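PDB 3FIW: putative tetR-family transcriptional regulator from Streptomyces coelicolor, which probably acts as a DNA-binding transcriptional repressor, pairing a predicted helix-turn-helix DNA-binding domain with a helical C-terminal domain that dimerises. Local coordinates for residues A[60-63]-A[64-67]; A[95-98]-A[99-103]; A[158-161]-A[162-166]; A[202-205]-A[206-209]. All blocks are in the same frame, centred on the assembly; numbering follows the deposited sequence.

Contact 1: residues A[60-63]-A[64-67]; sequences PSLY and WYFR
At the end of the predicted helix-turn-helix of the TetR-type DNA-binding domain, the short helix 60-63 runs directly into the turn 64-67, and Tyr63, Trp64 and Arg67 pack round the junction. The backbone pivots on one atom: Leu62 O accepts from Phe66 N at 3.0 Å, a donor lying in the carbonyl plane, and also from Tyr65 N at 2.9 Å, which stands 56° out of that plane. Tyr63 and Trp64 form a T-shaped pair with centroids 5.2 Å apart and planes at 72°. The edge of the tyrosine points at the indole, CD2 standing over the middle of the bicycle. With CG anti to the backbone N (chi1 -178°), the phenol also reaches forward along the chain, where its CE1 meets the aliphatic CG of Arg67 at 3.5 Å. On the other flank of the turn, Tyr65 lays its CD2 against Leu62 CD2 at 4.1 Å, while its CB leans over the rim of the Phe66 ring. A glycine at Tyr65 removes both the ring and CB, which would probably open a gap beside Leu62 CD2 and leave the Phe66 ring less firmly held. Ser61 OG is tied back to Glu58 O. Leu62 is sunk against Thr48, Leu51, Ala52 and Leu55 of helix 48-55, whereas Phe66 wedges between Val30 and Ile31 of helix 27-41 and Leu72 and Ala75 of helix 69-79.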
loop_
_atom_site.group_PDB
_atom_site.type_symbol
_atom_site.label_atom_id
_atom_site.label_comp_id
_atom_site.label_asym_id
_atom_site.label_seq_id
_atom_site.Cartn_x
_atom_site.Cartn_y
_atom_site.Cartn_z
ATOM N N PRO A 60 1.440 -16.369 -29.941
ATOM C CA PRO A 60 2.397 -15.453 -30.600
ATOM C C PRO A 60 1.781 -14.221 -31.273
ATOM O O PRO A 60 2.440 -13.200 -31.396
ATOM C CB PRO A 60 3.075 -16.346 -31.636
ATOM C CG PRO A 60 2.962 -17.729 -31.029
ATOM C CD PRO A 60 1.599 -17.751 -30.443
ATOM N N SER A 61 0.528 -14.300 -31.700
ATOM C CA SER A 61 -0.148 -13.126 -32.229
ATOM C C SER A 61 -0.272 -11.955 -31.225
ATOM O O SER A 61 -0.446 -10.820 -31.644
ATOM C CB SER A 61 -1.515 -13.492 -32.806
ATOM O OG SER A 61 -2.471 -13.510 -31.774
ATOM N N LEU A 62 -0.173 -12.241 -29.924
ATOM C CA LEU A 62 -0.207 -11.216 -28.890
ATOM C C LEU A 62 1.135 -10.547 -28.641
ATOM O O LEU A 62 1.149 -9.412 -28.184
ATOM C CB LEU A 62 -0.742 -11.766 -27.563
ATOM C CG LEU A 62 -2.210 -12.205 -27.533
ATOM C CD1 LEU A 62 -2.588 -12.567 -26.095
ATOM C CD2 LEU A 62 -3.155 -11.145 -28.139
ATOM N N TYR A 63 2.233 -11.259 -28.898
ATOM C CA TYR A 63 3.578 -10.667 -28.944
ATOM C C TYR A 63 3.637 -9.288 -29.655
ATOM O O TYR A 63 4.376 -8.403 -29.253
ATOM C CB TYR A 63 4.565 -11.653 -29.649
ATOM C CG TYR A 63 6.017 -11.193 -29.733
ATOM C CD1 TYR A 63 6.806 -11.047 -28.582
ATOM C CD2 TYR A 63 6.608 -10.917 -30.969
ATOM C CE1 TYR A 63 8.145 -10.597 -28.661
ATOM C CE2 TYR A 63 7.949 -10.494 -31.054
ATOM C CZ TYR A 63 8.697 -10.329 -29.914
ATOM O OH TYR A 63 10.019 -9.887 -30.039
ATOM N N TRP A 64 2.847 -9.124 -30.710
ATOM C CA TRP A 64 2.834 -7.921 -31.525
ATOM C C TRP A 64 2.213 -6.723 -30.828
ATOM O O TRP A 64 2.479 -5.555 -31.206
ATOM C CB TRP A 64 2.125 -8.241 -32.854
ATOM C CG TRP A 64 2.858 -9.398 -33.534
ATOM C CD1 TRP A 64 2.399 -10.680 -33.734
ATOM C CD2 TRP A 64 4.207 -9.377 -34.009
ATOM N NE1 TRP A 64 3.390 -11.444 -34.340
ATOM C CE2 TRP A 64 4.498 -10.655 -34.526
ATOM C CE3 TRP A 64 5.201 -8.395 -34.049
ATOM C CZ2 TRP A 64 5.746 -10.971 -35.056
ATOM C CZ3 TRP A 64 6.417 -8.705 -34.609
ATOM C CH2 TRP A 64 6.686 -9.973 -35.091
ATOM N N TYR A 65 1.381 -7.028 -29.830
ATOM C CA TYR A 65 0.854 -6.040 -28.869
ATOM C C TYR A 65 1.759 -5.803 -27.648
ATOM O O TYR A 65 1.957 -4.660 -27.225
ATOM C CB TYR A 65 -0.529 -6.473 -28.359
ATOM C CG TYR A 65 -1.542 -6.509 -29.468
ATOM C CD1 TYR A 65 -2.085 -5.326 -29.980
ATOM C CD2 TYR A 65 -1.892 -7.711 -30.064
ATOM C CE1 TYR A 65 -2.990 -5.363 -31.028
ATOM C CE2 TYR A 65 -2.765 -7.754 -31.069
ATOM C CZ TYR A 65 -3.321 -6.585 -31.541
ATOM O OH TYR A 65 -4.176 -6.663 -32.582
ATOM N N PHE A 66 2.271 -6.886 -27.068
ATOM C CA PHE A 66 3.001 -6.816 -25.823
ATOM C C PHE A 66 4.123 -7.770 -25.892
ATOM O O PHE A 66 3.937 -8.984 -25.850
ATOM C CB PHE A 66 2.073 -7.143 -24.638
ATOM C CG PHE A 66 0.913 -6.221 -24.551
ATOM C CD1 PHE A 66 1.119 -4.834 -24.404
ATOM C CD2 PHE A 66 -0.375 -6.694 -24.689
ATOM C CE1 PHE A 66 0.042 -3.953 -24.373
ATOM C CE2 PHE A 66 -1.467 -5.818 -24.634
ATOM C CZ PHE A 66 -1.247 -4.444 -24.492
ATOM N N ARG A 67 5.304 -7.205 -26.030
ATOM C CA ARG A 67 6.509 -7.969 -26.297
ATOM C C ARG A 67 6.780 -8.856 -25.095
ATOM O O ARG A 67 7.306 -9.972 -25.253
ATOM C CB ARG A 67 7.654 -7.009 -26.475
ATOM C CG ARG A 67 8.712 -7.378 -27.443
ATOM C CD ARG A 67 9.894 -6.486 -27.187
ATOM N NE ARG A 67 10.505 -5.973 -28.413
ATOM C CZ ARG A 67 10.072 -4.898 -29.096
ATOM N NH1 ARG A 67 9.000 -4.218 -28.684
ATOM N NH2 ARG A 67 10.702 -4.500 -30.204
#

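Contact 2: residues A[95-98]-A[99-103]; sequences DWHG and WFLRN
Four successive i to i+4 bonds, Trp99 N to Asp95 O, Phe100 N to Trp96 O, Leu101 N to His97 O and Arg102 N to Gly98 O, join residues 95-98 to 99-103 as the first turns of helix 96-112, at lengths between 2.9 Å and 3.3 Å. Asp95 is the N-cap: its carboxylate takes two weak bonds, OD1 from His97 N at 3.2 Å and OD2 from Gly98 N at 3.0 Å. Trp96 has its CG between the backbone N and the carbonyl carbon (chi1 77°), which turns the indole toward the next turn, alongside Phe100; CZ3 lies 4.0 Å from Phe100 CB, and His97 CB sits over the centre of the bicycle. One residue along, the next i, i+4 pair brings Leu101 CD1 to the edge of the imidazole, 4.0 Å from His97 ND1. Arg102 bends at chi3 (-39°), bringing its guanidinium back along the helix so that Trp99 CA lies over one face and NH2 is 3.7 Å from Gly98 C, while NH1 makes a salt bridge with Glu94. Trp96, His97, Phe100 and Leu101 also pack on Val208, Val205, Thr201 and Leu197 of the second subunit, respectively. The chemistry is thus split: the acidic cap probably offsets the positive end of the helix dipole, while Trp96 and Phe100 are shared between helices 130-142 and 147-170 of their own chain and the second subunit.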
loop_
_atom_site.group_PDB
_atom_site.type_symbol
_atom_site.label_atom_id
_atom_site.label_comp_id
_atom_site.label_asym_id
_atom_site.label_seq_id
_atom_site.Cartn_x
_atom_site.Cartn_y
_atom_site.Cartn_z
ATOM N N ASP A 95 -16.465 23.616 -2.876
ATOM C CA ASP A 95 -15.887 23.340 -1.576
ATOM C C ASP A 95 -14.670 22.428 -1.806
ATOM O O ASP A 95 -14.819 21.279 -2.244
ATOM C CB ASP A 95 -16.947 22.683 -0.673
ATOM C CG ASP A 95 -16.368 22.155 0.614
ATOM O OD1 ASP A 95 -15.419 22.786 1.123
ATOM O OD2 ASP A 95 -16.861 21.105 1.115
ATOM N N TRP A 96 -13.477 22.965 -1.533
ATOM C CA TRP A 96 -12.243 22.273 -1.810
ATOM C C TRP A 96 -12.164 21.060 -0.899
ATOM O O TRP A 96 -11.463 20.142 -1.217
ATOM C CB TRP A 96 -11.007 23.148 -1.553
ATOM C CG TRP A 96 -10.657 23.309 -0.063
ATOM C CD1 TRP A 96 -10.947 24.393 0.740
ATOM C CD2 TRP A 96 -10.000 22.342 0.787
ATOM N NE1 TRP A 96 -10.502 24.163 2.000
ATOM C CE2 TRP A 96 -9.923 22.911 2.070
ATOM C CE3 TRP A 96 -9.471 21.035 0.582
ATOM C CZ2 TRP A 96 -9.338 22.233 3.163
ATOM C CZ3 TRP A 96 -8.889 20.347 1.670
ATOM C CH2 TRP A 96 -8.826 20.964 2.953
ATOM N N HIS A 97 -12.841 21.134 0.248
ATOM C CA HIS A 97 -12.766 20.150 1.323
ATOM C C HIS A 97 -13.501 18.874 0.923
ATOM O O HIS A 97 -12.924 17.810 1.006
ATOM C CB HIS A 97 -13.299 20.743 2.639
ATOM C CG HIS A 97 -13.052 19.895 3.848
ATOM N ND1 HIS A 97 -13.045 18.511 3.815
ATOM C CD2 HIS A 97 -12.876 20.235 5.153
ATOM C CE1 HIS A 97 -12.843 18.043 5.038
ATOM N NE2 HIS A 97 -12.718 19.068 5.865
ATOM N N GLY A 98 -14.761 19.008 0.518
ATOM C CA GLY A 98 -15.578 17.931 -0.027
ATOM C C GLY A 98 -15.025 17.335 -1.309
ATOM O O GLY A 98 -15.109 16.123 -1.497
ATOM N N TRP A 99 -14.480 18.168 -2.197
ATOM C CA TRP A 99 -13.820 17.688 -3.389
ATOM C C TRP A 99 -12.605 16.837 -3.017
ATOM O O TRP A 99 -12.411 15.738 -3.552
ATOM C CB TRP A 99 -13.349 18.813 -4.291
ATOM C CG TRP A 99 -12.497 18.252 -5.446
ATOM C CD1 TRP A 99 -12.953 17.789 -6.657
ATOM C CD2 TRP A 99 -11.065 18.034 -5.451
ATOM N NE1 TRP A 99 -11.897 17.316 -7.412
ATOM C CE2 TRP A 99 -10.732 17.482 -6.712
ATOM C CE3 TRP A 99 -10.040 18.293 -4.537
ATOM C CZ2 TRP A 99 -9.423 17.163 -7.063
ATOM C CZ3 TRP A 99 -8.740 17.976 -4.880
ATOM C CH2 TRP A 99 -8.435 17.416 -6.130
ATOM N N PHE A 100 -11.781 17.325 -2.102
ATOM C CA PHE A 100 -10.619 16.503 -1.671
ATOM C C PHE A 100 -11.011 15.075 -1.256
ATOM O O PHE A 100 -10.441 14.085 -1.712
ATOM C CB PHE A 100 -9.809 17.213 -0.566
ATOM C CG PHE A 100 -8.511 16.537 -0.253
ATOM C CD1 PHE A 100 -7.351 16.928 -0.878
ATOM C CD2 PHE A 100 -8.459 15.482 0.647
ATOM C CE1 PHE A 100 -6.170 16.296 -0.608
ATOM C CE2 PHE A 100 -7.284 14.852 0.916
ATOM C CZ PHE A 100 -6.139 15.259 0.297
ATOM N N LEU A 101 -11.981 14.979 -0.368
ATOM C CA LEU A 101 -12.500 13.673 0.013
ATOM C C LEU A 101 -12.982 12.903 -1.195
ATOM O O LEU A 101 -12.660 11.731 -1.341
ATOM C CB LEU A 101 -13.645 13.846 1.022
ATOM C CG LEU A 101 -13.219 14.540 2.346
ATOM C CD1 LEU A 101 -14.446 14.771 3.195
ATOM C CD2 LEU A 101 -12.205 13.733 3.118
ATOM N N ARG A 102 -13.805 13.565 -2.015
ATOM C CA ARG A 102 -14.362 12.979 -3.237
ATOM C C ARG A 102 -13.267 12.414 -4.197
ATOM O O ARG A 102 -13.376 11.260 -4.686
ATOM C CB ARG A 102 -15.282 13.997 -3.916
ATOM C CG ARG A 102 -16.264 13.413 -4.939
ATOM C CD ARG A 102 -17.113 14.481 -5.685
ATOM N NE ARG A 102 -17.474 15.508 -4.732
ATOM C CZ ARG A 102 -17.261 16.809 -4.924
ATOM N NH1 ARG A 102 -16.721 17.220 -6.076
ATOM N NH2 ARG A 102 -17.596 17.689 -3.970
ATOM N N ASN A 103 -12.203 13.193 -4.418
ATOM C CA ASN A 103 -11.046 12.735 -5.231
ATOM C C ASN A 103 -10.345 11.434 -4.746
ATOM O O ASN A 103 -10.019 10.509 -5.532
ATOM C CB ASN A 103 -10.026 13.853 -5.294
ATOM C CG ASN A 103 -8.948 13.555 -6.265
ATOM O OD1 ASN A 103 -9.186 13.527 -7.470
ATOM N ND2 ASN A 103 -7.762 13.289 -5.765
#

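Contact 3: residues A[158-161]-A[162-166]; sequences GRFT and VGCVL
Phe160 holds CG opposite its backbone N (chi1 163°) and Cys164 turns SG opposite its carbonyl carbon (chi1 -75°), so that the ring leans forward and the sulfur rises to meet it one turn further on. SG stands over one face of the phenyl ring, 3.5 Å from the centroid and 25° off the ring normal, displaced toward CE1 and CZ. This is a Cys sulfur-aromatic contact between residues four apart, and a tight one, SG lying 3.2 Å from Phe160 CE1. A serine at Phe160 would probably strip the Cys164 sulfur of its aromatic cover and open a gap beside Gly196 of the second subunit, against which the ring packs. The contact belongs to helix 147-170 of the TetR-type C-terminal domain, carried here by four i to i+4 backbone bonds; Cys164 N reaches Phe160 O at 2.8 Å, almost in line with the carbonyl bond. On another side of the helix, Thr161 and Val165 run alongside each other, their CG2 methyls 4.1 Å apart. Val165 CG2 also lies 3.4 Å from Thr161 O, while Thr161 OG1 bonds to Ala157 O a turn earlier; this pair packs against helix 96-112, Thr161 on Thr104 and Phe107 and both residues on Arg108. Arg159 reaches across the dimer, packing on Cys164 of the second subunit and salt-bridged through NH2 to Glu167 of that chain.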
loop_
_atom_site.group_PDB
_atom_site.type_symbol
_atom_site.label_atom_id
_atom_site.label_comp_id
_atom_site.label_asym_id
_atom_site.label_seq_id
_atom_site.Cartn_x
_atom_site.Cartn_y
_atom_site.Cartn_z
ATOM N N GLY A 158 -3.100 9.492 -1.496
ATOM C CA GLY A 158 -2.877 8.423 -2.485
ATOM C C GLY A 158 -2.161 7.258 -1.878
ATOM O O GLY A 158 -2.595 6.107 -2.001
ATOM N N ARG A 159 -1.060 7.536 -1.196
ATOM C CA ARG A 159 -0.253 6.454 -0.625
ATOM C C ARG A 159 -1.016 5.719 0.457
ATOM O O ARG A 159 -0.989 4.486 0.545
ATOM C CB ARG A 159 1.091 7.033 -0.097
ATOM C CG ARG A 159 1.978 7.432 -1.265
ATOM C CD ARG A 159 3.153 8.250 -0.912
ATOM N NE ARG A 159 3.849 8.510 -2.173
ATOM C CZ ARG A 159 4.885 9.346 -2.302
ATOM N NH1 ARG A 159 5.358 9.968 -1.234
ATOM N NH2 ARG A 159 5.441 9.583 -3.496
ATOM N N PHE A 160 -1.729 6.477 1.285
ATOM C CA PHE A 160 -2.650 5.853 2.231
ATOM C C PHE A 160 -3.689 4.954 1.536
ATOM O O PHE A 160 -3.916 3.825 1.964
ATOM C CB PHE A 160 -3.284 6.929 3.139
ATOM C CG PHE A 160 -4.535 6.478 3.883
ATOM C CD1 PHE A 160 -4.443 5.661 4.998
ATOM C CD2 PHE A 160 -5.805 6.897 3.454
ATOM C CE1 PHE A 160 -5.583 5.252 5.670
ATOM C CE2 PHE A 160 -6.951 6.476 4.126
ATOM C CZ PHE A 160 -6.843 5.714 5.222
ATOM N N THR A 161 -4.322 5.447 0.474
ATOM C CA THR A 161 -5.327 4.628 -0.268
ATOM C C THR A 161 -4.748 3.337 -0.855
ATOM O O THR A 161 -5.372 2.228 -0.772
ATOM C CB THR A 161 -6.014 5.426 -1.384
ATOM O OG1 THR A 161 -6.458 6.721 -0.904
ATOM C CG2 THR A 161 -7.151 4.645 -2.018
ATOM N N VAL A 162 -3.542 3.420 -1.409
ATOM C CA VAL A 162 -2.887 2.194 -1.908
ATOM C C VAL A 162 -2.753 1.161 -0.791
ATOM O O VAL A 162 -3.161 0.001 -0.912
ATOM C CB VAL A 162 -1.552 2.529 -2.632
ATOM C CG1 VAL A 162 -0.738 1.244 -3.017
ATOM C CG2 VAL A 162 -1.882 3.249 -3.873
ATOM N N GLY A 163 -2.220 1.594 0.333
ATOM C CA GLY A 163 -2.038 0.703 1.445
ATOM C C GLY A 163 -3.358 0.173 1.940
ATOM O O GLY A 163 -3.458 -1.021 2.268
ATOM N N CYS A 164 -4.383 1.033 2.015
ATOM C CA CYS A 164 -5.732 0.547 2.412
ATOM C C CYS A 164 -6.273 -0.541 1.495
ATOM O O CYS A 164 -6.727 -1.637 1.963
ATOM C CB CYS A 164 -6.718 1.705 2.418
ATOM S SG CYS A 164 -6.567 2.816 3.810
ATOM N N VAL A 165 -6.267 -0.222 0.188
ATOM C CA VAL A 165 -6.848 -1.117 -0.825
ATOM C C VAL A 165 -6.068 -2.435 -0.950
ATOM O O VAL A 165 -6.666 -3.475 -1.107
ATOM C CB VAL A 165 -7.090 -0.461 -2.209
ATOM C CG1 VAL A 165 -7.610 -1.507 -3.216
ATOM C CG2 VAL A 165 -8.127 0.703 -2.129
ATOM N N LEU A 166 -4.743 -2.370 -0.885
ATOM C CA LEU A 166 -3.930 -3.561 -0.842
ATOM C C LEU A 166 -4.403 -4.487 0.252
ATOM O O LEU A 166 -4.602 -5.673 0.022
ATOM C CB LEU A 166 -2.476 -3.143 -0.574
ATOM C CG LEU A 166 -1.265 -3.101 -1.507
ATOM C CD1 LEU A 166 -1.438 -3.699 -2.919
ATOM C CD2 LEU A 166 -0.638 -1.764 -1.550
#

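Contact 4: residues A[202-205]-A[206-209]; sequences DGLV and RHVD
Leu204 and Val205, with their partners His207 and Val208, make up the turn in which the chain runs out of helix 189-204 into the C-terminal tail. The hydrogen bonds here are of the i to i+3 kind: His207 N gives to Leu204 O and Val208 N to Val205 O, each at 3.0 Å. Both donors stand well above the carbonyl planes, by 45° and 60°, as suits the tighter winding. Van der Waals contacts are looser: Leu204 CD1 is 4.3 Å from His207 ND1, and the imidazole, with CG anti to the carbonyl carbon (chi1 -53°), is carried back beside the preceding turn. Across the dimer, His207 stacks on His149, Val208 packs on Trp96, Leu204 on Ala153, and Asp202 O accepts from Arg206 NH1, all these partners belonging to the second subunit. Backbone bonds from Asp209 to the same subunit add to these, consistent with a tail held at the dimer interface. A charge pair, Asp209 OD2 with Arg211 NE, lies further along, and Gly203 O bonds to a PEG molecule probably left from crystallisation. Val208 turns its CG2 back over the bend, 3.4 Å from Val205 O and 3.5 Å from Leu204 O.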
loop_
_atom_site.group_PDB
_atom_site.type_symbol
_atom_site.label_atom_id
_atom_site.label_comp_id
_atom_site.label_asym_id
_atom_site.label_seq_id
_atom_site.Cartn_x
_atom_site.Cartn_y
_atom_site.Cartn_z
ATOM N N ASP A 202 -1.611 15.262 13.354
ATOM C CA ASP A 202 -2.353 16.492 13.554
ATOM C C ASP A 202 -3.880 16.288 13.517
ATOM O O ASP A 202 -4.589 16.921 14.274
ATOM C CB ASP A 202 -1.991 17.597 12.503
ATOM C CG ASP A 202 -0.550 18.133 12.628
ATOM O OD1 ASP A 202 0.162 17.801 13.614
ATOM O OD2 ASP A 202 -0.125 18.875 11.691
ATOM N N GLY A 203 -4.403 15.476 12.602
ATOM C CA GLY A 203 -5.862 15.316 12.543
ATOM C C GLY A 203 -6.357 14.582 13.790
ATOM O O GLY A 203 -7.518 14.625 14.107
ATOM N N LEU A 204 -5.477 13.854 14.468
ATOM C CA LEU A 204 -5.854 13.069 15.635
ATOM C C LEU A 204 -6.005 13.912 16.887
ATOM O O LEU A 204 -6.741 13.535 17.820
ATOM C CB LEU A 204 -4.804 11.980 15.883
ATOM C CG LEU A 204 -5.105 10.944 16.974
ATOM C CD1 LEU A 204 -6.532 10.271 16.778
ATOM C CD2 LEU A 204 -3.990 9.889 17.182
ATOM N N VAL A 205 -5.300 15.051 16.917
ATOM C CA VAL A 205 -5.167 15.900 18.115
ATOM C C VAL A 205 -6.553 16.249 18.714
ATOM O O VAL A 205 -6.743 16.262 19.945
ATOM C CB VAL A 205 -4.327 17.198 17.794
ATOM C CG1 VAL A 205 -4.466 18.255 18.904
ATOM C CG2 VAL A 205 -2.845 16.839 17.585
ATOM N N ARG A 206 -7.516 16.497 17.827
ATOM C CA ARG A 206 -8.860 16.921 18.209
ATOM C C ARG A 206 -9.653 15.882 18.998
ATOM O O ARG A 206 -10.590 16.260 19.740
ATOM C CB ARG A 206 -9.652 17.263 16.968
ATOM C CG ARG A 206 -10.947 17.979 17.226
ATOM C CD ARG A 206 -11.406 18.749 15.979
ATOM N NE ARG A 206 -10.750 20.054 15.791
ATOM C CZ ARG A 206 -10.793 20.734 14.637
ATOM N NH1 ARG A 206 -11.430 20.204 13.576
ATOM N NH2 ARG A 206 -10.191 21.926 14.524
ATOM N N HIS A 207 -9.330 14.589 18.817
ATOM C CA HIS A 207 -10.006 13.543 19.565
ATOM C C HIS A 207 -9.339 13.250 20.917
ATOM O O HIS A 207 -9.855 12.459 21.724
ATOM C CB HIS A 207 -10.193 12.296 18.665
ATOM C CG HIS A 207 -10.854 12.636 17.365
ATOM N ND1 HIS A 207 -10.306 12.322 16.137
ATOM C CD2 HIS A 207 -11.960 13.388 17.107
ATOM C CE1 HIS A 207 -11.083 12.798 15.180
ATOM N NE2 HIS A 207 -12.081 13.465 15.741
ATOM N N VAL A 208 -8.205 13.912 21.162
ATOM C CA VAL A 208 -7.432 13.670 22.363
ATOM C C VAL A 208 -8.021 14.426 23.528
ATOM O O VAL A 208 -8.210 15.635 23.469
ATOM C CB VAL A 208 -5.921 14.026 22.248
ATOM C CG1 VAL A 208 -5.196 13.571 23.511
ATOM C CG2 VAL A 208 -5.296 13.395 21.045
ATOM N N ASP A 209 -8.303 13.691 24.589
ATOM C CA ASP A 209 -8.676 14.307 25.842
ATOM C C ASP A 209 -8.105 13.576 27.077
ATOM O O ASP A 209 -8.695 12.603 27.597
ATOM C CB ASP A 209 -10.206 14.447 25.937
ATOM C CG ASP A 209 -10.640 15.027 27.278
ATOM O OD1 ASP A 209 -10.021 16.029 27.730
ATOM O OD2 ASP A 209 -11.571 14.450 27.887
#

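From the N terminus, the four contacts come in series, each local, so none closes a long loop and none crosses another. Contact 1 shapes the exit from helix 60-63 in the DNA-binding domain, its centre 42 Å from that of contact 2 and on the opposite side of the chain's centre. Contact 2 starts helix 96-112, and contact 3 lies in the second half of helix 147-170, their nearest atoms about 7 Å apart. Contact 4 follows helix 189-204 into the tail. Contacts 2, 3 and 4 all touch the second subunit; residues of contact 2 pack on the partner's copy of contact 4, joining the start of helix 96-112 to the C-terminal tail of the other subunit.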